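Local coordinates for lumazine-binding protein (Silicibacter pomeroyi DSS-3, PDB 3FKA) that is of unknown function but has an NTF2-like fold and belongs to a putative lumazine-binding family, so that it may hold a small molecule in its central pocket, at residues 12-17 against 31-36; 8-13 against 108-113; 16-21 against 88-93. All coordinates share one frame; numbering follows the deposited sequence.

Contact 1: 12-17 against 31-36; sequences TALVET and ERIFFG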
ATOM      1  N   THR B  12       6.204  -9.413  10.256  1.00 23.85           N
ATOM      2  CA  THR B  12       6.244  -8.496  11.392  1.00 24.36           C
ATOM      3  C   THR B  12       7.452  -8.869  12.270  1.00 24.32           C
ATOM      4  O   THR B  12       8.204  -7.972  12.699  1.00 23.23           O
ATOM      5  CB  THR B  12       4.905  -8.514  12.179  1.00 25.11           C
ATOM      6  OG1 THR B  12       3.844  -8.087  11.301  1.00 26.51           O
ATOM      7  CG2 THR B  12       4.959  -7.593  13.361  1.00 26.20           C
ATOM      8  N   ALA B  13       7.627 -10.173  12.514  1.00 23.89           N
ATOM      9  CA  ALA B  13       8.784 -10.683  13.292  1.00 24.29           C
ATOM     10  C   ALA B  13      10.086 -10.351  12.574  1.00 25.04           C
ATOM     11  O   ALA B  13      11.064  -9.972  13.221  1.00 25.93           O
ATOM     12  CB  ALA B  13       8.696 -12.173  13.506  1.00 23.93           C
ATOM     13  N   LEU B  14      10.104 -10.534  11.253  1.00 25.38           N
ATOM     14  CA  LEU B  14      11.269 -10.223  10.426  1.00 25.38           C
ATOM     15  C   LEU B  14      11.657  -8.760  10.582  1.00 24.73           C
ATOM     16  O   LEU B  14      12.841  -8.460  10.735  1.00 24.85           O
ATOM     17  CB  LEU B  14      11.008 -10.564   8.956  1.00 25.64           C
ATOM     18  CG  LEU B  14      12.103 -10.224   7.937  1.00 26.65           C
ATOM     19  CD1 LEU B  14      13.349 -11.001   8.247  1.00 27.57           C
ATOM     20  CD2 LEU B  14      11.609 -10.513   6.500  1.00 26.88           C
ATOM     21  N   VAL B  15      10.682  -7.850  10.559  1.00 24.80           N
ATOM     22  CA  VAL B  15      10.967  -6.415  10.714  1.00 25.05           C
ATOM     23  C   VAL B  15      11.600  -6.141  12.086  1.00 25.26           C
ATOM     24  O   VAL B  15      12.574  -5.414  12.184  1.00 25.37           O
ATOM     25  CB  VAL B  15       9.718  -5.551  10.542  1.00 25.14           C
ATOM     26  CG1 VAL B  15      10.055  -4.090  10.838  1.00 24.81           C
ATOM     27  CG2 VAL B  15       9.185  -5.689   9.126  1.00 24.73           C
ATOM     28  N   GLU B  16      11.041  -6.732  13.139  1.00 26.90           N
ATOM     29  CA  GLU B  16      11.593  -6.567  14.474  1.00 28.15           C
ATOM     30  C   GLU B  16      13.046  -7.083  14.536  1.00 27.14           C
ATOM     31  O   GLU B  16      13.921  -6.425  15.094  1.00 26.46           O
ATOM     32  CB  GLU B  16      10.735  -7.268  15.519  1.00 29.35           C
ATOM     33  CG  GLU B  16      11.289  -7.071  16.942  1.00 31.19           C
ATOM     34  CD  GLU B  16      10.352  -7.558  18.040  1.00 32.12           C
ATOM     35  OE1 GLU B  16       9.329  -8.215  17.760  1.00 35.05           O
ATOM     36  OE2 GLU B  16      10.648  -7.273  19.221  1.00 35.20           O
ATOM     37  N   THR B  17      13.297  -8.240  13.937  1.00 26.07           N
ATOM     38  CA  THR B  17      14.635  -8.817  13.900  1.00 25.84           C
ATOM     39  C   THR B  17      15.593  -7.885  13.159  1.00 25.67           C
ATOM     40  O   THR B  17      16.727  -7.651  13.599  1.00 25.43           O
ATOM     41  CB  THR B  17      14.618 -10.213  13.257  1.00 25.76           C
ATOM     42  OG1 THR B  17      13.782 -11.070  14.047  1.00 26.40           O
ATOM     43  CG2 THR B  17      16.015 -10.771  13.205  1.00 26.45           C
ATOM     44  N   GLU B  31      23.149 -11.422   8.433  1.00 23.89           N
ATOM     45  CA  GLU B  31      23.475 -12.347   7.352  1.00 25.21           C
ATOM     46  C   GLU B  31      22.373 -13.387   7.187  1.00 25.56           C
ATOM     47  O   GLU B  31      22.187 -13.890   6.091  1.00 25.59           O
ATOM     48  CB  GLU B  31      24.870 -12.979   7.549  1.00 25.60           C
ATOM     49  CG  GLU B  31      25.969 -11.924   7.369  1.00 26.08           C
ATOM     50  CD  GLU B  31      27.407 -12.426   7.487  1.00 27.44           C
ATOM     51  OE1 GLU B  31      27.666 -13.521   8.052  1.00 28.34           O
ATOM     52  OE2 GLU B  31      28.312 -11.670   7.045  1.00 27.78           O
ATOM     53  N   ARG B  32      21.656 -13.710   8.262  1.00 25.64           N
ATOM     54  CA  ARG B  32      20.559 -14.665   8.204  0.50 25.93           C
ATOM     55  C   ARG B  32      19.355 -14.075   7.491  1.00 25.76           C
ATOM     56  O   ARG B  32      18.801 -14.703   6.628  1.00 26.10           O
ATOM     57  CB  ARG B  32      20.110 -15.105   9.604  0.50 26.30           C
ATOM     58  CG  ARG B  32      18.861 -16.010   9.632  0.50 26.63           C
ATOM     59  CD  ARG B  32      18.392 -16.291  11.054  0.50 27.01           C
ATOM     60  NE  ARG B  32      17.132 -17.041  11.046  0.50 27.50           N
ATOM     61  CZ  ARG B  32      16.997 -18.370  10.896  0.50 27.66           C
ATOM     62  NH1 ARG B  32      18.047 -19.179  10.715  0.50 27.95           N
ATOM     63  NH2 ARG B  32      15.780 -18.904  10.923  0.50 27.63           N
ATOM     64  N   ILE B  33      18.972 -12.858   7.866  1.00 25.19           N
ATOM     65  CA  ILE B  33      17.755 -12.206   7.305  1.00 25.27           C
ATOM     66  C   ILE B  33      17.811 -11.506   5.948  1.00 24.44           C
ATOM     67  O   ILE B  33      16.744 -11.182   5.377  1.00 24.30           O
ATOM     68  CB  ILE B  33      17.148 -11.260   8.373  1.00 25.24           C
ATOM     69  CG1 ILE B  33      17.979  -9.988   8.597  1.00 25.61           C
ATOM     70  CG2 ILE B  33      16.898 -12.105   9.666  1.00 26.56           C
ATOM     71  CD1 ILE B  33      17.362  -9.041   9.610  1.00 25.77           C
ATOM     72  N   PHE B  34      19.028 -11.244   5.481  1.00 24.00           N
ATOM     73  CA  PHE B  34      19.283 -10.640   4.178  1.00 23.70           C
ATOM     74  C   PHE B  34      19.991 -11.662   3.303  1.00 23.87           C
ATOM     75  O   PHE B  34      20.959 -12.307   3.756  1.00 23.34           O
ATOM     76  CB  PHE B  34      20.198  -9.420   4.258  1.00 24.66           C
ATOM     77  CG  PHE B  34      19.544  -8.167   4.746  1.00 24.05           C
ATOM     78  CD1 PHE B  34      19.561  -7.823   6.092  1.00 24.44           C
ATOM     79  CD2 PHE B  34      18.939  -7.302   3.850  1.00 24.96           C
ATOM     80  CE1 PHE B  34      18.961  -6.665   6.544  1.00 24.84           C
ATOM     81  CE2 PHE B  34      18.334  -6.127   4.307  1.00 24.81           C
ATOM     82  CZ  PHE B  34      18.359  -5.809   5.648  1.00 25.10           C
ATOM     83  N   PHE B  35      19.514 -11.812   2.063  1.00 24.31           N
ATOM     84  CA  PHE B  35      20.166 -12.645   1.078  1.00 24.11           C
ATOM     85  C   PHE B  35      21.584 -12.139   0.833  1.00 23.99           C
ATOM     86  O   PHE B  35      21.849 -10.935   0.945  1.00 23.76           O
ATOM     87  CB  PHE B  35      19.416 -12.636  -0.263  1.00 24.53           C
ATOM     88  CG  PHE B  35      18.240 -13.567  -0.317  1.00 23.74           C
ATOM     89  CD1 PHE B  35      18.452 -14.908  -0.610  1.00 24.64           C
ATOM     90  CD2 PHE B  35      16.938 -13.134  -0.125  1.00 24.27           C
ATOM     91  CE1 PHE B  35      17.388 -15.816  -0.703  1.00 24.22           C
ATOM     92  CE2 PHE B  35      15.858 -14.053  -0.223  1.00 24.11           C
ATOM     93  CZ  PHE B  35      16.103 -15.388  -0.494  1.00 24.21           C
ATOM     94  N   GLY B  36      22.480 -13.049   0.475  1.00 23.84           N
ATOM     95  CA  GLY B  36      23.864 -12.702   0.162  1.00 23.86           C
ATOM     96  C   GLY B  36      24.018 -11.587  -0.850  1.00 24.17           C
ATOM     97  O   GLY B  36      24.851 -10.717  -0.671  1.00 24.83           O
TER
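Leu14 and Ile33 mark the closest approach of the two backbones, CA to CA 7.5 Å, where the middle of helix 4-24 faces the last turn of helix 27-33. Ile33 carries its segment's whole share of the touching surface and points its side chain at the long helix, between Leu14 and Thr17, which lie one turn apart. Leu14 holds its CG anti to the backbone N (chi1 177°), a torsion that swings CD1 forward until it lies 3.8 Å from Ile33 CB and slightly farther from CG2. From the next turn, the methyl CG2 of Thr17 approaches the same branch, 3.9 Å from Ile33 CG2. The longer arm of the isoleucine runs on to its end, and Ile33 CD1 lies 4.1 Å from Thr17 C. Helices 4-24 and 27-33 are consecutive and form part of the helical layer that an NTF2-like fold lays against its curved sheet; only a short turn separates them, and the contact packs the end of the second against the middle of the first. Thr17 divides its side chain between two environments: CG2 joins the apolar contact, whereas OG1 turns back along its own helix and lies 3.0 Å from Ala13 O, the acceptor of the Thr17 backbone N-H. Phe34, directly after Ile33, is the first residue to leave helical angles, and the chain then runs beside strand 109-119, with backbone hydrogen bonds linking Ile33 and Phe35 with Ile112. Leu14 also touches Ile112, and Phe35 packs on Leu48 and meets the ring of Trp50, both of a neighbouring subunit.

Contact 2: 8-13 against 108-113; sequences IAALTA and GSWRIV. With EDO (1,2-ethanediol), chain Q.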
ATOM      1  N   ILE B   8       1.932 -12.566   7.403  1.00 24.13           N
ATOM      2  CA  ILE B   8       2.058 -11.188   7.926  1.00 24.43           C
ATOM      3  C   ILE B   8       2.698 -11.195   9.319  1.00 23.75           C
ATOM      4  O   ILE B   8       3.547 -10.325   9.623  1.00 23.31           O
ATOM      5  CB  ILE B   8       0.711 -10.447   7.846  1.00 24.42           C
ATOM      6  CG1 ILE B   8       0.437 -10.151   6.373  1.00 24.62           C
ATOM      7  CG2 ILE B   8       0.751  -9.140   8.627  1.00 24.10           C
ATOM      8  CD1 ILE B   8      -0.953  -9.694   6.087  1.00 24.17           C
ATOM      9  N   ALA B   9       2.331 -12.166  10.159  1.00 23.92           N
ATOM     10  CA  ALA B   9       2.951 -12.304  11.484  1.00 23.36           C
ATOM     11  C   ALA B   9       4.465 -12.586  11.327  1.00 22.70           C
ATOM     12  O   ALA B   9       5.312 -12.007  12.033  1.00 21.83           O
ATOM     13  CB  ALA B   9       2.253 -13.402  12.283  1.00 23.33           C
ATOM     14  N   ALA B  10       4.821 -13.447  10.374  1.00 22.84           N
ATOM     15  CA  ALA B  10       6.249 -13.764  10.122  1.00 23.06           C
ATOM     16  C   ALA B  10       7.044 -12.539   9.643  1.00 22.85           C
ATOM     17  O   ALA B  10       8.186 -12.300  10.071  1.00 22.57           O
ATOM     18  CB  ALA B  10       6.379 -14.909   9.133  1.00 22.94           C
ATOM     19  N   LEU B  11       6.417 -11.745   8.778  1.00 23.17           N
ATOM     20  CA  LEU B  11       7.013 -10.523   8.238  1.00 23.17           C
ATOM     21  C   LEU B  11       7.177  -9.475   9.344  1.00 23.42           C
ATOM     22  O   LEU B  11       8.182  -8.759   9.385  1.00 23.85           O
ATOM     23  CB  LEU B  11       6.173 -10.004   7.046  1.00 23.27           C
ATOM     24  CG  LEU B  11       6.268 -10.846   5.765  1.00 22.29           C
ATOM     25  CD1 LEU B  11       5.047 -10.576   4.805  1.00 22.60           C
ATOM     26  CD2 LEU B  11       7.601 -10.659   5.048  1.00 23.00           C
ATOM     27  N   THR B  12       6.204  -9.413  10.256  1.00 23.85           N
ATOM     28  CA  THR B  12       6.244  -8.496  11.392  1.00 24.36           C
ATOM     29  C   THR B  12       7.452  -8.869  12.270  1.00 24.32           C
ATOM     30  O   THR B  12       8.204  -7.972  12.699  1.00 23.23           O
ATOM     31  CB  THR B  12       4.905  -8.514  12.179  1.00 25.11           C
ATOM     32  OG1 THR B  12       3.844  -8.087  11.301  1.00 26.51           O
ATOM     33  CG2 THR B  12       4.959  -7.593  13.361  1.00 26.20           C
ATOM     34  N   ALA B  13       7.627 -10.173  12.514  1.00 23.89           N
ATOM     35  CA  ALA B  13       8.784 -10.683  13.292  1.00 24.29           C
ATOM     36  C   ALA B  13      10.086 -10.351  12.574  1.00 25.04           C
ATOM     37  O   ALA B  13      11.064  -9.972  13.221  1.00 25.93           O
ATOM     38  CB  ALA B  13       8.696 -12.173  13.506  1.00 23.93           C
ATOM     39  N   GLY B 108      10.850 -21.959   3.202  1.00 23.40           N
ATOM     40  CA  GLY B 108      10.082 -21.879   4.454  1.00 24.94           C
ATOM     41  C   GLY B 108      10.201 -20.629   5.304  1.00 25.81           C
ATOM     42  O   GLY B 108       9.544 -20.542   6.354  1.00 26.45           O
ATOM     43  N   SER B 109      11.003 -19.655   4.875  1.00 25.22           N
ATOM     44  CA  SER B 109      11.126 -18.433   5.662  1.00 25.07           C
ATOM     45  C   SER B 109      11.292 -17.172   4.783  1.00 24.70           C
ATOM     46  O   SER B 109      11.803 -17.242   3.670  1.00 23.87           O
ATOM     47  CB  SER B 109      12.269 -18.567   6.655  1.00 26.15           C
ATOM     48  OG  SER B 109      13.520 -18.664   6.030  1.00 26.54           O
ATOM     49  N   TRP B 110      10.799 -16.056   5.302  1.00 24.12           N
ATOM     50  CA  TRP B 110      10.869 -14.756   4.633  1.00 24.02           C
ATOM     51  C   TRP B 110      12.266 -14.193   4.796  1.00 24.49           C
ATOM     52  O   TRP B 110      12.796 -14.189   5.921  1.00 24.44           O
ATOM     53  CB  TRP B 110       9.811 -13.810   5.183  1.00 24.07           C
ATOM     54  CG  TRP B 110       8.413 -14.234   4.858  1.00 23.91           C
ATOM     55  CD1 TRP B 110       7.581 -14.994   5.630  1.00 24.21           C
ATOM     56  CD2 TRP B 110       7.694 -13.932   3.667  1.00 24.09           C
ATOM     57  NE1 TRP B 110       6.366 -15.164   4.992  1.00 24.07           N
ATOM     58  CE2 TRP B 110       6.418 -14.529   3.778  1.00 24.31           C
ATOM     59  CE3 TRP B 110       8.011 -13.235   2.497  1.00 23.91           C
ATOM     60  CZ2 TRP B 110       5.449 -14.424   2.775  1.00 24.34           C
ATOM     61  CZ3 TRP B 110       7.032 -13.120   1.502  1.00 23.98           C
ATOM     62  CH2 TRP B 110       5.772 -13.702   1.654  1.00 24.15           C
ATOM     63  N   ARG B 111      12.869 -13.726   3.695  1.00 23.78           N
ATOM     64  CA  ARG B 111      14.244 -13.216   3.728  1.00 23.77           C
ATOM     65  C   ARG B 111      14.290 -11.986   2.820  1.00 24.03           C
ATOM     66  O   ARG B 111      13.678 -11.966   1.747  1.00 24.24           O
ATOM     67  CB  ARG B 111      15.219 -14.312   3.318  1.00 24.33           C
ATOM     68  CG  ARG B 111      16.651 -14.046   3.681  1.00 24.49           C
ATOM     69  CD  ARG B 111      17.496 -15.233   3.294  1.00 24.59           C
ATOM     70  NE  ARG B 111      18.866 -15.054   3.758  1.00 24.57           N
ATOM     71  CZ  ARG B 111      19.925 -15.692   3.282  1.00 25.21           C
ATOM     72  NH1 ARG B 111      19.840 -16.526   2.253  1.00 24.82           N
ATOM     73  NH2 ARG B 111      21.119 -15.425   3.809  1.00 25.18           N
ATOM     74  N   ILE B 112      15.019 -10.976   3.257  1.00 23.33           N
ATOM     75  CA  ILE B 112      15.048  -9.682   2.573  1.00 23.60           C
ATOM     76  C   ILE B 112      15.931  -9.676   1.323  1.00 23.41           C
ATOM     77  O   ILE B 112      17.112 -10.049   1.354  1.00 23.73           O
ATOM     78  CB  ILE B 112      15.480  -8.563   3.520  1.00 23.85           C
ATOM     79  CG1 ILE B 112      14.583  -8.505   4.765  1.00 24.33           C
ATOM     80  CG2 ILE B 112      15.446  -7.232   2.748  1.00 23.73           C
ATOM     81  CD1 ILE B 112      15.138  -7.591   5.900  1.00 23.86           C
ATOM     82  N   VAL B 113      15.329  -9.237   0.223  1.00 24.20           N
ATOM     83  CA  VAL B 113      15.970  -9.157  -1.075  1.00 24.08           C
ATOM     84  C   VAL B 113      16.639  -7.795  -1.282  1.00 24.89           C
ATOM     85  O   VAL B 113      17.756  -7.728  -1.805  1.00 24.06           O
ATOM     86  CB  VAL B 113      14.954  -9.452  -2.210  1.00 23.41           C
ATOM     87  CG1 VAL B 113      15.590  -9.214  -3.622  1.00 24.20           C
ATOM     88  CG2 VAL B 113      14.425 -10.877  -2.063  1.00 23.17           C
TER
HETATM   89  C1  EDO Q 124      16.692 -17.376   6.866  1.00 36.97           C
HETATM   90  O1  EDO Q 124      16.343 -18.061   5.646  1.00 37.03           O
HETATM   91  C2  EDO Q 124      15.911 -16.086   7.005  1.00 36.87           C
HETATM   92  O2  EDO Q 124      14.542 -16.316   6.697  1.00 36.93           O
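The indole of Trp110 has Leu11 over one face, Ala10 reaching it obliquely from the same helix, and the ring of His7 meeting it at about 80°. Trp110 CG, beside its backbone N and anti to the carbonyl carbon (chi1 -67°), turns the indole toward the helix. Leu11 CG stands 4.0 Å from the centroid of the five-membered ring, 11° off the normal, a CH-pi contact over the face. The CD2 methyl of Leu11 lies 3.6 Å from Trp110 CD2 and as near to CE3, above the CG-CD2-CE3 side of the indole and toward its rim. Ala10 contributes only its CB, 3.7 Å from Trp110 CD1, on the pyrrole side. Replacing Trp110 with an alanine would probably open a gap beneath Leu11 and Ala10 and deprive the leucine of the flat surface it rests on. Trp110 O accepts a hydrogen bond of 2.9 Å from O2 of a 1,2-ethanediol, probably a crystallisation additive, and Ser109 OG is 2.6 Å from that same O2. On the helix, Ile8 O accepts from both Thr12 N and, at 2.8 Å, Thr12 OG1, on opposite faces of the carbonyl plane. Leu11 reaches Val77, Val79, Ala84 and Val103, and Trp110 reaches Ala84, Val103 and Leu105, placing the contact where the early turns of helix 4-24 lie across strands 72-80, 83-92, 95-106 and 109-119.

Contact 3: 16-21 against 88-93; sequences ETYVMA and VENDWA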
ATOM      1  N   GLU B  16      11.041  -6.732  13.139  1.00 26.90           N
ATOM      2  CA  GLU B  16      11.593  -6.567  14.474  1.00 28.15           C
ATOM      3  C   GLU B  16      13.046  -7.083  14.536  1.00 27.14           C
ATOM      4  O   GLU B  16      13.921  -6.425  15.094  1.00 26.46           O
ATOM      5  CB  GLU B  16      10.735  -7.268  15.519  1.00 29.35           C
ATOM      6  CG  GLU B  16      11.289  -7.071  16.942  1.00 31.19           C
ATOM      7  CD  GLU B  16      10.352  -7.558  18.040  1.00 32.12           C
ATOM      8  OE1 GLU B  16       9.329  -8.215  17.760  1.00 35.05           O
ATOM      9  OE2 GLU B  16      10.648  -7.273  19.221  1.00 35.20           O
ATOM     10  N   THR B  17      13.297  -8.240  13.937  1.00 26.07           N
ATOM     11  CA  THR B  17      14.635  -8.817  13.900  1.00 25.84           C
ATOM     12  C   THR B  17      15.593  -7.885  13.159  1.00 25.67           C
ATOM     13  O   THR B  17      16.727  -7.651  13.599  1.00 25.43           O
ATOM     14  CB  THR B  17      14.618 -10.213  13.257  1.00 25.76           C
ATOM     15  OG1 THR B  17      13.782 -11.070  14.047  1.00 26.40           O
ATOM     16  CG2 THR B  17      16.015 -10.771  13.205  1.00 26.45           C
ATOM     17  N   TYR B  18      15.121  -7.385  12.016  1.00 25.37           N
ATOM     18  CA  TYR B  18      15.881  -6.446  11.209  1.00 26.57           C
ATOM     19  C   TYR B  18      16.278  -5.184  11.961  1.00 25.41           C
ATOM     20  O   TYR B  18      17.464  -4.861  12.034  1.00 25.19           O
ATOM     21  CB  TYR B  18      15.097  -6.103   9.908  1.00 29.10           C
ATOM     22  CG  TYR B  18      15.443  -4.774   9.313  1.00 29.59           C
ATOM     23  CD1 TYR B  18      16.714  -4.509   8.872  1.00 30.58           C
ATOM     24  CD2 TYR B  18      14.475  -3.778   9.181  1.00 30.65           C
ATOM     25  CE1 TYR B  18      17.023  -3.297   8.355  1.00 31.04           C
ATOM     26  CE2 TYR B  18      14.775  -2.555   8.668  1.00 30.33           C
ATOM     27  CZ  TYR B  18      16.047  -2.300   8.257  1.00 30.69           C
ATOM     28  OH  TYR B  18      16.320  -1.042   7.741  1.00 31.16           O
ATOM     29  N   VAL B  19      15.312  -4.515  12.577  1.00 24.22           N
ATOM     30  CA  VAL B  19      15.585  -3.253  13.288  0.50 24.37           C
ATOM     31  C   VAL B  19      16.544  -3.470  14.469  1.00 24.44           C
ATOM     32  O   VAL B  19      17.507  -2.710  14.649  1.00 24.08           O
ATOM     33  CB  VAL B  19      14.275  -2.560  13.740  0.50 24.09           C
ATOM     34  CG1 VAL B  19      14.566  -1.266  14.454  0.50 23.54           C
ATOM     35  CG2 VAL B  19      13.373  -2.288  12.536  0.50 24.14           C
HETATM   36  N   MSE B  20      16.319  -4.532  15.229  1.00 24.17           N
HETATM   37  CA  MSE B  20      17.194  -4.828  16.374  0.67 24.91           C
HETATM   38  C   MSE B  20      18.585  -5.251  15.942  1.00 24.22           C
HETATM   39  O   MSE B  20      19.560  -4.813  16.538  1.00 23.24           O
HETATM   40  CB  MSE B  20      16.599  -5.902  17.286  0.67 26.23           C
HETATM   41  CG  MSE B  20      15.292  -5.541  17.957  0.67 27.26           C
HETATM   42 SE   MSE B  20      15.319  -3.804  18.808  0.50 30.35          SE
HETATM   43  CE  MSE B  20      16.963  -4.048  19.821  0.67 28.52           C
ATOM     44  N   ALA B  21      18.690  -6.092  14.917  1.00 23.78           N
ATOM     45  CA  ALA B  21      19.993  -6.545  14.431  1.00 23.48           C
ATOM     46  C   ALA B  21      20.797  -5.360  13.896  1.00 24.00           C
ATOM     47  O   ALA B  21      22.004  -5.258  14.120  1.00 23.93           O
ATOM     48  CB  ALA B  21      19.856  -7.672  13.383  1.00 23.14           C
ATOM     49  N   VAL B  88       8.661   0.439   6.338  1.00 23.60           N
ATOM     50  CA  VAL B  88       9.009   0.514   7.723  1.00 23.72           C
ATOM     51  C   VAL B  88       9.627   1.868   8.060  1.00 24.28           C
ATOM     52  O   VAL B  88      10.456   2.374   7.284  1.00 24.84           O
ATOM     53  CB  VAL B  88      10.077  -0.590   8.114  1.00 24.33           C
ATOM     54  CG1 VAL B  88      10.426  -0.561   9.622  1.00 23.93           C
ATOM     55  CG2 VAL B  88       9.599  -2.005   7.711  1.00 24.85           C
ATOM     56  N   GLU B  89       9.179   2.469   9.163  1.00 24.42           N
ATOM     57  CA  GLU B  89       9.728   3.710   9.682  0.50 25.35           C
ATOM     58  C   GLU B  89      10.691   3.305  10.758  1.00 25.86           C
ATOM     59  O   GLU B  89      10.352   2.448  11.558  1.00 25.66           O
ATOM     60  CB  GLU B  89       8.701   4.584  10.381  0.50 25.55           C
ATOM     61  CG  GLU B  89       7.589   5.136   9.559  0.50 25.56           C
ATOM     62  CD  GLU B  89       6.664   6.026  10.393  0.50 25.70           C
ATOM     63  OE1 GLU B  89       6.663   5.930  11.634  0.50 25.05           O
ATOM     64  OE2 GLU B  89       5.933   6.845   9.814  0.50 26.30           O
ATOM     65  N   ASN B  90      11.886   3.885  10.801  1.00 26.66           N
ATOM     66  CA  ASN B  90      12.807   3.510  11.880  1.00 27.87           C
ATOM     67  C   ASN B  90      13.878   4.545  12.115  1.00 28.05           C
ATOM     68  O   ASN B  90      14.173   5.328  11.240  1.00 27.16           O
ATOM     69  CB  ASN B  90      13.418   2.130  11.646  1.00 29.29           C
ATOM     70  CG  ASN B  90      14.240   2.045  10.409  1.00 30.37           C
ATOM     71  OD1 ASN B  90      15.306   2.633  10.323  1.00 32.24           O
ATOM     72  ND2 ASN B  90      13.814   1.219   9.482  1.00 31.90           N
ATOM     73  N   ASP B  91      14.404   4.549  13.332  1.00 28.06           N
ATOM     74  CA  ASP B  91      15.485   5.430  13.703  1.00 28.83           C
ATOM     75  C   ASP B  91      16.764   4.625  13.673  1.00 28.41           C
ATOM     76  O   ASP B  91      16.772   3.459  14.045  1.00 27.51           O
ATOM     77  CB  ASP B  91      15.341   6.004  15.108  1.00 30.26           C
ATOM     78  CG  ASP B  91      14.286   7.062  15.211  1.00 31.36           C
ATOM     79  OD1 ASP B  91      13.806   7.518  14.171  1.00 32.96           O
ATOM     80  OD2 ASP B  91      13.963   7.479  16.342  1.00 32.59           O
ATOM     81  N   TRP B  92      17.825   5.250  13.196  1.00 27.74           N
ATOM     82  CA  TRP B  92      19.143   4.634  13.172  1.00 27.86           C
ATOM     83  C   TRP B  92      20.181   5.744  13.152  1.00 27.58           C
ATOM     84  O   TRP B  92      20.073   6.679  12.363  1.00 27.31           O
ATOM     85  CB  TRP B  92      19.334   3.708  11.966  1.00 28.29           C
ATOM     86  CG  TRP B  92      20.737   3.125  11.909  1.00 28.30           C
ATOM     87  CD1 TRP B  92      21.236   2.141  12.693  1.00 28.54           C
ATOM     88  CD2 TRP B  92      21.795   3.501  11.019  1.00 28.09           C
ATOM     89  NE1 TRP B  92      22.541   1.870  12.352  1.00 28.47           N
ATOM     90  CE2 TRP B  92      22.910   2.683  11.321  1.00 28.31           C
ATOM     91  CE3 TRP B  92      21.915   4.455  10.000  1.00 28.81           C
ATOM     92  CZ2 TRP B  92      24.132   2.789  10.648  1.00 28.53           C
ATOM     93  CZ3 TRP B  92      23.134   4.544   9.301  1.00 28.67           C
ATOM     94  CH2 TRP B  92      24.225   3.726   9.646  1.00 28.69           C
ATOM     95  N   ALA B  93      21.161   5.651  14.048  1.00 27.89           N
ATOM     96  CA  ALA B  93      22.257   6.618  14.107  1.00 28.18           C
ATOM     97  C   ALA B  93      21.814   8.081  14.156  1.00 28.10           C
ATOM     98  O   ALA B  93      22.443   8.940  13.545  1.00 28.82           O
ATOM     99  CB  ALA B  93      23.194   6.380  12.915  1.00 28.06           C
TER
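Tyr18 and Asn90 meet in the interior of the NTF2-like fold, where helix 4-24 passes over strand 83-92 of the curved sheet; the backbones are nearest at Val19 and Asn90, CA to CA 7.4 Å. The polar part of the contact is an approach without a direct bond. Asn90 ND2 lies 3.8 Å from Tyr18 OH and 4.0 Å from Tyr18 CE2, coming obliquely to the phenol, and the amide plane stands 76° from the ring plane. What joins the two groups is Asp99 on the adjacent strand 95-106: one carboxylate oxygen, OD2, is hydrogen-bonded to both Tyr18 OH and Asn90 ND2, whose side chains cross at about a right angle. Tyr18 OH has a further, weak bond to Lys115 NZ. The tyrosine reaches this cluster because its CG is roughly anti to the backbone N (chi1 155°), which sends the ring off the helix toward the strand. In Asn90, CG instead sits between the backbone N and the carbonyl carbon (chi1 62°), and ND2 points to the phenol and Asp99. Alongside lies a looser apolar touch, Val19 CG2 to Val88 CG1 at 4.5 Å; Val19 was modelled in two conformations, which makes this detail tentative. An unidentified ligand, probably from the crystallisation liquor, lies about 3 Å from the side chain of Asn90, consistent with the polar group bordering a pocket. A cavity enclosed between the helices and the concave face of a bent sheet is characteristic of NTF2-like proteins, where relatives commonly hold small molecules.

All three contacts are buried and take one partner from helix 4-24: its early turns (contact 2), its middle (contact 1) and its later turns (contact 3). Contact 1 joins it to another helix, whereas contacts 2 and 3 set it on the sheet. Contacts 1 and 2 are apolar between their segments, one aliphatic and one aliphatic on aromatic, and touch each other where Glu31 O lies 2.9 Å from Arg111 NH2, a probable hydrogen bond. Contact 3 alone brings polar side chains together, beside an unidentified ligand; the small molecules near contacts 1 and 2 are 1,2-ethanediol. It abuts contact 1 through Ile33 CD1, 3.4 Å from Tyr18 CA, while contact 2 is centred about 15 Å from its centre.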